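Local coordinates for penicillin-binding protein 2B (Streptococcus pneumoniae, PDB 2WAD) that probably cross-links the stem peptides of neighbouring glycan strands as a penicillin-binding transpeptidase in the elongation of pneumococcal peptidoglycan, at residues S395-G400 with A582-G587; T534-G539 with V635-T640; M464-S469 with Y507-F512; G488-T491 with D497-T500; K477-F482 with G501-E506. All coordinates share one frame; numbering follows the deposited sequence. Where two conformers were deposited one is given.

Contact 1. Residues S395-G400 with A582-G587. Unlike the reference sequence in segment 582-587: A582 (reference Ser).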
# COMPACT_ATOMS: atom_id res chain seq x y z
N SER A 395 1.55 11.20 -27.67
CA SER A 395 1.42 10.06 -28.55
C SER A 395 1.39 10.49 -30.01
O SER A 395 1.89 9.77 -30.87
CB SER A 395 0.18 9.25 -28.18
OG SER A 395 0.28 7.92 -28.67
N GLY A 396 0.80 11.65 -30.29
CA GLY A 396 0.82 12.28 -31.60
C GLY A 396 2.22 12.61 -32.09
O GLY A 396 2.54 12.37 -33.25
N TRP A 397 3.06 13.17 -31.23
CA TRP A 397 4.45 13.41 -31.58
C TRP A 397 5.23 12.10 -31.81
O TRP A 397 5.95 12.01 -32.80
CB TRP A 397 5.15 14.25 -30.50
CG TRP A 397 4.72 15.69 -30.49
CD1 TRP A 397 4.51 16.49 -31.58
CD2 TRP A 397 4.46 16.51 -29.34
NE1 TRP A 397 4.14 17.74 -31.19
CE2 TRP A 397 4.09 17.78 -29.82
CE3 TRP A 397 4.50 16.28 -27.96
CZ2 TRP A 397 3.75 18.83 -28.96
CZ3 TRP A 397 4.16 17.32 -27.10
CH2 TRP A 397 3.78 18.58 -27.61
N GLU A 398 5.07 11.11 -30.93
CA GLU A 398 5.80 9.84 -31.02
C GLU A 398 5.53 9.06 -32.30
O GLU A 398 6.45 8.47 -32.86
CB GLU A 398 5.58 8.91 -29.81
CG GLU A 398 5.96 9.55 -28.50
CD GLU A 398 5.60 8.68 -27.32
OE1 GLU A 398 6.26 8.84 -26.27
OE2 GLU A 398 4.67 7.87 -27.43
N ASN A 399 4.28 9.10 -32.74
CA ASN A 399 3.85 8.32 -33.88
C ASN A 399 3.80 9.10 -35.21
O ASN A 399 3.15 8.68 -36.15
CB ASN A 399 2.52 7.63 -33.54
CG ASN A 399 2.70 6.61 -32.45
OD1 ASN A 399 3.12 5.49 -32.72
ND2 ASN A 399 2.41 6.99 -31.20
N GLY A 400 4.47 10.24 -35.28
CA GLY A 400 4.58 10.96 -36.54
C GLY A 400 3.31 11.66 -37.01
O GLY A 400 3.18 12.02 -38.18
N ALA A 582 8.51 21.24 -23.82
CA ALA A 582 8.40 22.67 -23.55
C ALA A 582 7.03 23.17 -24.03
O ALA A 582 6.44 24.06 -23.43
CB ALA A 582 9.56 23.43 -24.20
N ILE A 583 6.50 22.56 -25.09
CA ILE A 583 5.15 22.89 -25.53
C ILE A 583 4.11 22.45 -24.50
O ILE A 583 3.21 23.21 -24.19
CB ILE A 583 4.89 22.33 -26.93
CG1 ILE A 583 5.72 23.14 -27.93
CG2 ILE A 583 3.41 22.48 -27.31
CD1 ILE A 583 6.15 22.34 -29.17
N LEU A 584 4.24 21.26 -23.93
CA LEU A 584 3.32 20.84 -22.88
C LEU A 584 3.36 21.81 -21.70
O LEU A 584 2.31 22.18 -21.20
CB LEU A 584 3.61 19.42 -22.39
CG LEU A 584 3.57 18.30 -23.43
CD1 LEU A 584 3.83 16.94 -22.75
CD2 LEU A 584 2.27 18.27 -24.29
N HIS A 585 4.56 22.18 -21.24
CA HIS A 585 4.77 23.15 -20.17
C HIS A 585 4.13 24.53 -20.42
O HIS A 585 3.64 25.17 -19.49
CB HIS A 585 6.27 23.32 -19.89
CG HIS A 585 6.90 22.18 -19.14
ND1 HIS A 585 8.20 22.21 -18.69
CD2 HIS A 585 6.40 20.98 -18.74
CE1 HIS A 585 8.47 21.09 -18.05
NE2 HIS A 585 7.40 20.32 -18.06
N GLN A 586 4.12 24.98 -21.67
CA GLN A 586 3.51 26.26 -22.03
C GLN A 586 1.99 26.11 -22.02
O GLN A 586 1.28 27.01 -21.57
CB GLN A 586 4.01 26.77 -23.40
CG GLN A 586 3.54 28.16 -23.84
CD GLN A 586 4.06 29.31 -22.97
OE1 GLN A 586 5.13 29.21 -22.37
NE2 GLN A 586 3.31 30.40 -22.90
N GLY A 587 1.47 24.97 -22.47
CA GLY A 587 0.04 24.74 -22.38
C GLY A 587 -0.49 24.72 -20.96
O GLY A 587 -1.50 25.35 -20.65
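W397 reaches across from the last turn of helix 389-398 to meet I583 and L584 on helix 578-593, an apolar helix-to-helix contact within the penicillin-binding transpeptidase domain. The backbones stay far apart, with the CA atoms of W397 and I583 separated by 11.3 Å, and a long, flat indole bridges the gap. Its CG lies anti to its own carbonyl carbon (chi1 -72°), and with chi2 at -42° the six-membered end of the ring leads toward the other helix. There CD2 of L584 approaches the ring obliquely, 3.5 Å from CZ3 of W397, while CG of L584 lies near the ring plane at the edge. The CG2 methyl of I583 also comes to the edge, 3.9 Å from CH2 of W397. Because CG2 of I583 stands anti to its backbone N, this branch faces the indole, and the residue also packs on A436 and V437 of helix 436-442. L584, which is buried, touches L440 of that helix as well. The polar side of the indole is satisfied separately, NE1 of W397 bonding to the carbonyl of G404. Just beyond W397 the helix closes in a Schellman motif with G400, at positive phi, as its C-prime residue. N399 adds a side-chain bond there: its ND2 donates to O of S395 at 2.8 Å, with the acceptor close to the amide plane.

Contact 2. Residues T534-G539 with V635-T640. Unlike the reference sequence in segment 635-640: T640 (reference Ser).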
# COMPACT_ATOMS: atom_id res chain seq x y z
N THR A 534 5.64 13.51 -13.71
CA THR A 534 6.51 13.16 -14.84
C THR A 534 6.69 14.35 -15.79
O THR A 534 7.80 14.67 -16.22
CB THR A 534 5.94 11.93 -15.62
OG1 THR A 534 5.91 10.78 -14.75
CG2 THR A 534 6.78 11.60 -16.85
N ILE A 535 5.58 15.00 -16.12
CA ILE A 535 5.64 16.27 -16.84
C ILE A 535 6.49 17.30 -16.10
O ILE A 535 7.37 17.96 -16.68
CB ILE A 535 4.22 16.85 -17.09
CG1 ILE A 535 3.44 15.90 -18.01
CG2 ILE A 535 4.35 18.25 -17.71
CD1 ILE A 535 1.95 16.21 -18.21
N ALA A 536 6.27 17.41 -14.80
CA ALA A 536 7.00 18.38 -14.00
C ALA A 536 8.49 18.05 -13.91
O ALA A 536 9.30 18.93 -13.63
CB ALA A 536 6.38 18.45 -12.59
N ASN A 537 8.87 16.79 -14.13
CA ASN A 537 10.27 16.38 -14.04
C ASN A 537 10.83 16.16 -15.45
O ASN A 537 11.75 15.36 -15.67
CB ASN A 537 10.36 15.10 -13.21
CG ASN A 537 11.78 14.75 -12.80
OD1 ASN A 537 12.52 15.61 -12.34
ND2 ASN A 537 12.15 13.47 -12.93
N ASN A 538 10.23 16.84 -16.41
CA ASN A 538 10.71 16.85 -17.80
C ASN A 538 10.78 15.50 -18.51
O ASN A 538 11.68 15.26 -19.31
CB ASN A 538 12.02 17.62 -17.91
CG ASN A 538 11.83 19.10 -17.55
OD1 ASN A 538 10.88 19.73 -18.00
ND2 ASN A 538 12.69 19.62 -16.70
N GLY A 539 9.82 14.63 -18.20
CA GLY A 539 9.64 13.37 -18.92
C GLY A 539 10.29 12.18 -18.24
O GLY A 539 10.14 11.05 -18.68
N VAL A 635 -4.96 18.34 -12.28
CA VAL A 635 -3.55 18.07 -11.97
C VAL A 635 -2.79 19.40 -12.04
O VAL A 635 -3.17 20.28 -12.80
CB VAL A 635 -2.93 17.02 -12.95
CG1 VAL A 635 -3.63 15.68 -12.84
CG2 VAL A 635 -2.99 17.50 -14.40
N ALA A 636 -1.74 19.56 -11.25
CA ALA A 636 -0.99 20.82 -11.19
C ALA A 636 0.42 20.57 -10.68
O ALA A 636 0.66 19.60 -9.96
CB ALA A 636 -1.71 21.82 -10.25
N TYR A 637 1.35 21.47 -11.00
CA TYR A 637 2.64 21.51 -10.30
C TYR A 637 3.10 22.95 -10.07
O TYR A 637 2.53 23.89 -10.63
CB TYR A 637 3.71 20.73 -11.07
CG TYR A 637 3.95 21.21 -12.48
CD1 TYR A 637 4.79 22.29 -12.75
CD2 TYR A 637 3.30 20.61 -13.56
CE1 TYR A 637 4.98 22.74 -14.07
CE2 TYR A 637 3.51 21.03 -14.87
CZ TYR A 637 4.33 22.11 -15.11
OH TYR A 637 4.50 22.52 -16.42
N ALA A 638 4.13 23.11 -9.24
CA ALA A 638 4.60 24.43 -8.80
C ALA A 638 5.88 24.28 -7.98
O ALA A 638 6.12 23.25 -7.36
CB ALA A 638 3.52 25.13 -7.93
N PRO A 639 6.70 25.34 -7.95
CA PRO A 639 6.45 26.50 -8.79
C PRO A 639 6.75 26.23 -10.26
O PRO A 639 7.57 25.37 -10.60
CB PRO A 639 7.38 27.57 -8.22
CG PRO A 639 8.15 26.96 -7.12
CD PRO A 639 7.58 25.61 -6.80
N THR A 640 6.06 26.93 -11.15
CA THR A 640 6.24 26.69 -12.57
C THR A 640 7.72 26.50 -12.92
O THR A 640 8.09 25.55 -13.59
CB THR A 640 5.62 27.83 -13.39
OG1 THR A 640 4.21 27.83 -13.18
CG2 THR A 640 5.92 27.67 -14.88
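A536, on the last turn of helix 525-536, sets its methyl over the ring of Y637 in strand 634-638, a helix-on-sheet contact buried in the transpeptidase domain. V635 begins the strand segment; it pairs through its backbone with K615 and turns its side chain to V532, one helical turn before A536. A636 pairs instead with V647 of strand 645-650, so the strand is hydrogen-bonded to neighbours on both sides within the antiparallel sheet. Y637 carries the contact, and its side chain touches V532 too. Its CG sits between the backbone N and the carbonyl carbon (chi1 58°), and the ring stands with one face against the helix. CB of A536 lies 4.1 Å from the ring centroid and 28° off its normal, a CH-pi contact. The small side chain lets the helix backbone come close: the CA atoms of A536 and Y637 are 6.5 Å apart. Toward the outer end of the same ring, I535 crosses at about a right angle, its CG2 lying 4.1 Å from CE2 of Y637. A638 points its methyl away from the helix, and the cis peptide before P639 bends the chain as the strand ends. T640 then bonds through OG1 to the OG atoms of S611 and S613.

Contact 3. Residues M464-S469 with Y507-F512. Unlike the reference sequence in segment 507-512: N508 (reference Ser), F512 (reference Tyr).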
# COMPACT_ATOMS: atom_id res chain seq x y z
N MET A 464 -16.63 11.08 -42.83
CA MET A 464 -15.85 9.93 -43.27
C MET A 464 -16.32 8.63 -42.60
O MET A 464 -16.74 8.64 -41.44
CB MET A 464 -14.37 10.17 -42.96
CG MET A 464 -14.07 10.29 -41.45
SD MET A 464 -12.32 10.59 -41.10
CE MET A 464 -11.49 9.40 -42.16
N PHE A 465 -16.26 7.54 -43.37
CA PHE A 465 -16.43 6.17 -42.88
C PHE A 465 -15.02 5.77 -42.41
O PHE A 465 -14.05 5.87 -43.17
CB PHE A 465 -16.87 5.20 -43.99
CG PHE A 465 -18.35 5.27 -44.33
CD1 PHE A 465 -19.27 4.55 -43.60
CD2 PHE A 465 -18.80 6.05 -45.39
CE1 PHE A 465 -20.62 4.62 -43.88
CE2 PHE A 465 -20.15 6.14 -45.69
CZ PHE A 465 -21.06 5.42 -44.95
N VAL A 466 -14.90 5.35 -41.16
CA VAL A 466 -13.57 5.03 -40.65
C VAL A 466 -13.17 3.57 -40.82
O VAL A 466 -13.90 2.66 -40.40
CB VAL A 466 -13.32 5.55 -39.21
CG1 VAL A 466 -11.85 5.33 -38.83
CG2 VAL A 466 -13.64 7.03 -39.09
N GLY A 467 -12.02 3.34 -41.45
CA GLY A 467 -11.44 1.99 -41.58
C GLY A 467 -10.76 1.49 -40.32
O GLY A 467 -9.93 2.19 -39.73
N THR A 468 -11.10 0.28 -39.88
CA THR A 468 -10.67 -0.17 -38.55
C THR A 468 -9.59 -1.25 -38.55
O THR A 468 -9.32 -1.88 -37.53
CB THR A 468 -11.85 -0.64 -37.70
OG1 THR A 468 -12.46 -1.76 -38.34
CG2 THR A 468 -12.87 0.50 -37.51
N SER A 469 -8.94 -1.43 -39.70
CA SER A 469 -7.84 -2.39 -39.80
C SER A 469 -6.71 -2.05 -38.83
O SER A 469 -6.02 -2.93 -38.34
CB SER A 469 -7.31 -2.48 -41.24
OG SER A 469 -7.01 -1.20 -41.77
N TYR A 507 -12.57 -3.83 -26.87
CA TYR A 507 -12.98 -2.44 -27.11
C TYR A 507 -13.25 -2.22 -28.59
O TYR A 507 -12.73 -2.96 -29.41
CB TYR A 507 -11.87 -1.46 -26.68
CG TYR A 507 -10.56 -1.83 -27.32
CD1 TYR A 507 -9.68 -2.73 -26.70
CD2 TYR A 507 -10.21 -1.32 -28.56
CE1 TYR A 507 -8.49 -3.10 -27.32
CE2 TYR A 507 -9.03 -1.68 -29.18
CZ TYR A 507 -8.19 -2.59 -28.56
OH TYR A 507 -7.02 -2.95 -29.19
N ASN A 508 -14.01 -1.18 -28.92
CA ASN A 508 -14.24 -0.79 -30.30
C ASN A 508 -13.69 0.61 -30.65
O ASN A 508 -13.03 1.25 -29.84
CB ASN A 508 -15.74 -0.80 -30.60
CG ASN A 508 -16.52 0.16 -29.72
OD1 ASN A 508 -16.03 1.23 -29.36
ND2 ASN A 508 -17.73 -0.23 -29.34
N PHE A 509 -13.98 1.07 -31.86
CA PHE A 509 -13.48 2.36 -32.35
C PHE A 509 -13.93 3.55 -31.52
O PHE A 509 -13.15 4.48 -31.31
CB PHE A 509 -13.85 2.56 -33.82
CG PHE A 509 -13.53 3.93 -34.35
CD1 PHE A 509 -12.24 4.28 -34.68
CD2 PHE A 509 -14.53 4.87 -34.54
CE1 PHE A 509 -11.95 5.55 -35.16
CE2 PHE A 509 -14.26 6.14 -35.03
CZ PHE A 509 -12.96 6.49 -35.34
N ALA A 510 -15.20 3.56 -31.10
CA ALA A 510 -15.71 4.65 -30.27
C ALA A 510 -14.96 4.72 -28.94
O ALA A 510 -14.69 5.83 -28.44
CB ALA A 510 -17.26 4.53 -30.07
N ASN A 511 -14.61 3.56 -28.38
CA ASN A 511 -13.82 3.49 -27.16
C ASN A 511 -12.40 4.08 -27.29
O ASN A 511 -11.93 4.80 -26.41
CB ASN A 511 -13.69 2.04 -26.67
CG ASN A 511 -15.03 1.39 -26.31
OD1 ASN A 511 -16.03 2.04 -25.94
ND2 ASN A 511 -15.03 0.06 -26.41
N PHE A 512 -11.71 3.74 -28.37
CA PHE A 512 -10.40 4.30 -28.69
C PHE A 512 -10.47 5.82 -28.72
O PHE A 512 -9.67 6.49 -28.07
CB PHE A 512 -9.93 3.74 -30.06
CG PHE A 512 -8.76 4.48 -30.67
CD1 PHE A 512 -7.50 4.45 -30.10
CD2 PHE A 512 -8.93 5.21 -31.84
CE1 PHE A 512 -6.42 5.11 -30.68
CE2 PHE A 512 -7.86 5.88 -32.42
CZ PHE A 512 -6.61 5.85 -31.84
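The N-terminal turn of helix 509-515 meets the extended loop that leads into helix 471-484, with F509 of the helix lying against V466 and T468 of the loop. V466 crosses the phenyl ring at about a right angle and sits over one face, near its outer end. Its CG1 is 3.7 Å from CE1 of F509, and its CG2 is 3.8 Å from CZ of F509. Both methyls of the branched valine therefore grip the far end of the ring. F509 reaches them with CG anti to its backbone N (chi1 172°), which throws the ring outward from the helix toward the loop. T468 touches the root of the same side chain more loosely, CG2 of T468 lying 4.3 Å from CB of F509. The helix opens with an asparagine N-cap, a residue type whose short side chain can bend back to a backbone NH of the first turn. OD1 of N508 accepts from N of N511 at 2.9 Å, nearly in line with the side-chain C=O. This holds the start of the helix at the surface of the transpeptidase domain, directly before the residue that packs on the loop. F415 meets the F509 ring edge-to-face and also touches V466, while L453 of helix 445-455 packs on V466.

Contact 4. Residues G488-T491 with D497-T500. Unlike the reference sequence in segment 488-491: S489 (reference Thr).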
# COMPACT_ATOMS: atom_id res chain seq x y z
N GLY A 488 -2.29 3.66 -16.50
CA GLY A 488 -2.57 2.29 -16.96
C GLY A 488 -1.40 1.34 -16.74
O GLY A 488 -1.48 0.19 -17.13
N SER A 489 -0.33 1.79 -16.08
CA SER A 489 0.79 0.90 -15.78
C SER A 489 1.09 1.00 -14.29
O SER A 489 0.68 1.98 -13.66
CB SER A 489 2.04 1.28 -16.59
OG SER A 489 2.36 2.65 -16.41
N ALA A 490 1.80 0.00 -13.77
CA ALA A 490 2.36 0.05 -12.41
C ALA A 490 3.12 1.34 -12.16
O ALA A 490 3.95 1.74 -12.98
CB ALA A 490 3.31 -1.15 -12.17
N THR A 491 2.89 1.94 -10.99
CA THR A 491 3.58 3.17 -10.59
C THR A 491 4.95 2.92 -9.97
O THR A 491 5.81 3.81 -10.02
CB THR A 491 2.74 4.03 -9.61
OG1 THR A 491 2.57 3.36 -8.36
CG2 THR A 491 1.37 4.33 -10.16
N ASP A 497 0.65 -4.15 -3.09
CA ASP A 497 -0.31 -4.34 -4.17
C ASP A 497 -1.10 -3.08 -4.55
O ASP A 497 -1.97 -2.64 -3.81
CB ASP A 497 -1.31 -5.44 -3.79
CG ASP A 497 -2.23 -5.82 -4.95
OD1 ASP A 497 -1.75 -5.86 -6.10
OD2 ASP A 497 -3.42 -6.09 -4.69
N GLU A 498 -0.82 -2.51 -5.72
CA GLU A 498 -1.56 -1.35 -6.18
C GLU A 498 -2.48 -1.79 -7.33
O GLU A 498 -2.13 -2.69 -8.09
CB GLU A 498 -0.58 -0.29 -6.70
CG GLU A 498 0.30 -0.81 -7.82
CD GLU A 498 1.22 0.24 -8.39
OE1 GLU A 498 2.39 -0.09 -8.69
OE2 GLU A 498 0.79 1.40 -8.54
N SER A 499 -3.64 -1.16 -7.46
CA SER A 499 -4.38 -1.27 -8.72
C SER A 499 -3.60 -0.63 -9.87
O SER A 499 -3.00 0.42 -9.69
CB SER A 499 -5.71 -0.54 -8.60
OG SER A 499 -6.40 -0.61 -9.83
N THR A 500 -3.59 -1.26 -11.04
CA THR A 500 -3.00 -0.63 -12.22
C THR A 500 -4.04 -0.04 -13.19
O THR A 500 -3.70 0.38 -14.29
CB THR A 500 -2.03 -1.55 -12.99
OG1 THR A 500 -2.76 -2.67 -13.50
CG2 THR A 500 -0.90 -2.04 -12.10
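T491 and E498 join two nearby parts of the irregular connection between helices 471-484 and 509-515, a loop-to-loop contact in the transpeptidase domain with only five residues between the segments. The polar part centres on the carboxylate. OG1 of T491 donates to OE2 of E498 at 2.7 Å, meeting this oxygen on its syn side, 26° out of the carboxylate plane. The backbone N of T491 faces the same carboxylate and makes weak bonds to both oxygens of E498, at 3.1 Å to OE1 and 3.3 Å to OE2. Glutamate suits the place because its chain, extended beyond CG, carries the carboxylate across to the opposite segment. A threonine can answer with a hydroxyl as well as its backbone NH, and OG1 of T491 also bonds to N of I493, while OE1 of E498 has a weak bond from N of G492. Q527 of helix 525-536 ties both segments together, its NE2 bonding to the carbonyls of S489 and T500.

The packing part falls to T500 and A490. CG2 of T500, lying anti to its own carbonyl carbon, rests 3.8 Å from N of A490, and CB of A490 lies 3.8 Å from OE1 of E498. A further contact is a CA-H...O approach at G488, whose backbone angles (96/5) suit a residue without CB: CA of G488 lies 3.5 Å from O of T500.

Contact 5. Residues K477-F482 with G501-E506. Unlike the reference sequence in segment 501-506: L502 (reference Phe).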
# COMPACT_ATOMS: atom_id res chain seq x y z
N LYS A 477 -0.77 1.83 -29.30
CA LYS A 477 0.19 2.92 -29.30
C LYS A 477 -0.20 4.04 -28.34
O LYS A 477 0.66 4.64 -27.70
CB LYS A 477 0.35 3.49 -30.71
CG LYS A 477 1.15 2.63 -31.67
CD LYS A 477 1.08 3.21 -33.08
CE LYS A 477 1.75 2.28 -34.09
NZ LYS A 477 2.08 2.98 -35.37
N LEU A 478 -1.50 4.34 -28.29
CA LEU A 478 -2.06 5.32 -27.36
C LEU A 478 -1.80 4.87 -25.93
O LEU A 478 -1.24 5.64 -25.14
CB LEU A 478 -3.57 5.52 -27.60
CG LEU A 478 -4.27 6.60 -26.75
CD1 LEU A 478 -3.83 8.03 -27.16
CD2 LEU A 478 -5.80 6.48 -26.81
N ARG A 479 -2.20 3.64 -25.59
CA ARG A 479 -2.06 3.11 -24.24
C ARG A 479 -0.60 2.95 -23.82
O ARG A 479 -0.23 3.02 -22.63
CB ARG A 479 -2.80 1.78 -24.06
CG ARG A 479 -4.33 1.85 -24.11
CD ARG A 479 -4.95 0.46 -23.90
NE ARG A 479 -6.33 0.53 -23.41
CZ ARG A 479 -7.25 -0.41 -23.56
NH1 ARG A 479 -6.95 -1.55 -24.21
NH2 ARG A 479 -8.47 -0.24 -23.07
N SER A 480 0.26 2.78 -24.82
CA SER A 480 1.69 2.71 -24.54
C SER A 480 2.25 4.06 -24.11
O SER A 480 2.99 4.16 -23.11
CB SER A 480 2.47 2.09 -25.71
OG SER A 480 3.84 2.44 -25.69
N THR A 481 1.92 5.11 -24.86
CA THR A 481 2.23 6.46 -24.36
C THR A 481 1.63 6.75 -22.98
O THR A 481 2.33 7.23 -22.10
CB THR A 481 1.75 7.55 -25.32
OG1 THR A 481 2.18 7.22 -26.65
CG2 THR A 481 2.34 8.90 -24.90
N PHE A 482 0.33 6.52 -22.80
CA PHE A 482 -0.28 6.65 -21.47
C PHE A 482 0.53 5.94 -20.37
O PHE A 482 0.85 6.55 -19.34
CB PHE A 482 -1.72 6.10 -21.51
CG PHE A 482 -2.70 6.99 -22.26
CD1 PHE A 482 -2.41 8.32 -22.53
CD2 PHE A 482 -3.93 6.50 -22.67
CE1 PHE A 482 -3.32 9.13 -23.22
CE2 PHE A 482 -4.86 7.32 -23.31
CZ PHE A 482 -4.55 8.64 -23.61
N GLY A 501 -5.28 0.05 -12.73
CA GLY A 501 -6.35 0.68 -13.50
C GLY A 501 -7.40 -0.28 -14.03
O GLY A 501 -7.28 -1.50 -13.89
N LEU A 502 -8.46 0.26 -14.63
CA LEU A 502 -9.41 -0.60 -15.34
C LEU A 502 -9.18 -0.31 -16.81
O LEU A 502 -9.54 0.78 -17.27
CB LEU A 502 -10.86 -0.26 -14.96
CG LEU A 502 -11.95 -1.32 -15.19
CD1 LEU A 502 -13.26 -0.96 -14.49
CD2 LEU A 502 -12.23 -1.56 -16.67
N VAL A 503 -8.62 -1.29 -17.53
CA VAL A 503 -8.14 -1.11 -18.90
C VAL A 503 -8.70 -2.26 -19.73
O VAL A 503 -8.11 -3.35 -19.80
CB VAL A 503 -6.58 -1.17 -18.95
CG1 VAL A 503 -6.07 -0.90 -20.39
CG2 VAL A 503 -5.95 -0.21 -17.92
N PRO A 504 -9.84 -2.04 -20.37
CA PRO A 504 -10.55 -3.11 -21.04
C PRO A 504 -9.81 -3.65 -22.27
O PRO A 504 -9.40 -2.88 -23.15
CB PRO A 504 -11.91 -2.50 -21.38
CG PRO A 504 -12.02 -1.23 -20.48
CD PRO A 504 -10.61 -0.78 -20.33
N LYS A 505 -9.60 -4.97 -22.26
CA LYS A 505 -8.88 -5.65 -23.33
C LYS A 505 -9.75 -5.82 -24.57
O LYS A 505 -9.25 -6.05 -25.66
CB LYS A 505 -8.34 -7.00 -22.84
CG LYS A 505 -7.15 -6.83 -21.95
CD LYS A 505 -6.63 -8.14 -21.41
CE LYS A 505 -5.50 -7.90 -20.42
NZ LYS A 505 -5.98 -7.27 -19.14
N GLU A 506 -11.05 -5.72 -24.37
CA GLU A 506 -12.02 -5.76 -25.45
C GLU A 506 -12.52 -4.32 -25.63
O GLU A 506 -12.90 -3.68 -24.64
CB GLU A 506 -13.20 -6.65 -25.02
CG GLU A 506 -14.32 -6.83 -26.06
CD GLU A 506 -15.50 -7.63 -25.52
OE1 GLU A 506 -15.71 -7.65 -24.28
OE2 GLU A 506 -16.24 -8.25 -26.32
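R479 grips the carbonyl oxygen of P504 with both terminal nitrogens, end-on. NH2 of R479 donates to O of P504 at 2.8 Å and NH1 of R479 to the same oxygen at 3.0 Å. Shared between two donors, neither bond is straight, with N-H...O angles of 142° and 134°. Both nitrogens reach the oxygen from the same face of the carbonyl plane; NH1 stands well above that plane and NH2 is less tilted. Meanwhile V503 covers one face of the guanidinium. CG1 of V503 lies 3.4 Å from NE of R479, over the rim of the flat group, and its position anti to the valine's own backbone N (chi1 -177°) brings it there. The proline ring adds a side contact, CD of P504 lying 3.5 Å from NH2 of R479.

The contact links helix 471-484 to the irregular segment 501-506, which leads on to helix 509-515, on the surface of the transpeptidase domain. A long arginine fits this distance: its chain is extended from CG to NE, and the CA atoms of R479 and V503 are 9.1 Å apart. Farther out, D521 forms a salt bridge with NH2 of R479 and touches P504, and is thus placed to orient the guanidinium. F520 and N515 pack on the same arginine.

How the contacts relate
All five contacts lie in the transpeptidase domain, but only contact 2 is wholly buried; contact 1 is partly so, and contacts 3, 4 and 5 lie at the surface. Chemistry follows place: contacts 1 and 2 join regular elements through apolar and aromatic groups, contact 3 packs a ring on a loop, and contacts 4 and 5 bind loop chain with carboxylate and guanidinium hydrogen bonds. Contacts 1 and 2 meet where H585 NE2 bonds to I535 O. T481, on the helix of contact 5, bonds to S395 and E398 of contact 1. Contacts 4 and 5 adjoin at T500 and G501, and Y507 of contact 3 packs against R479.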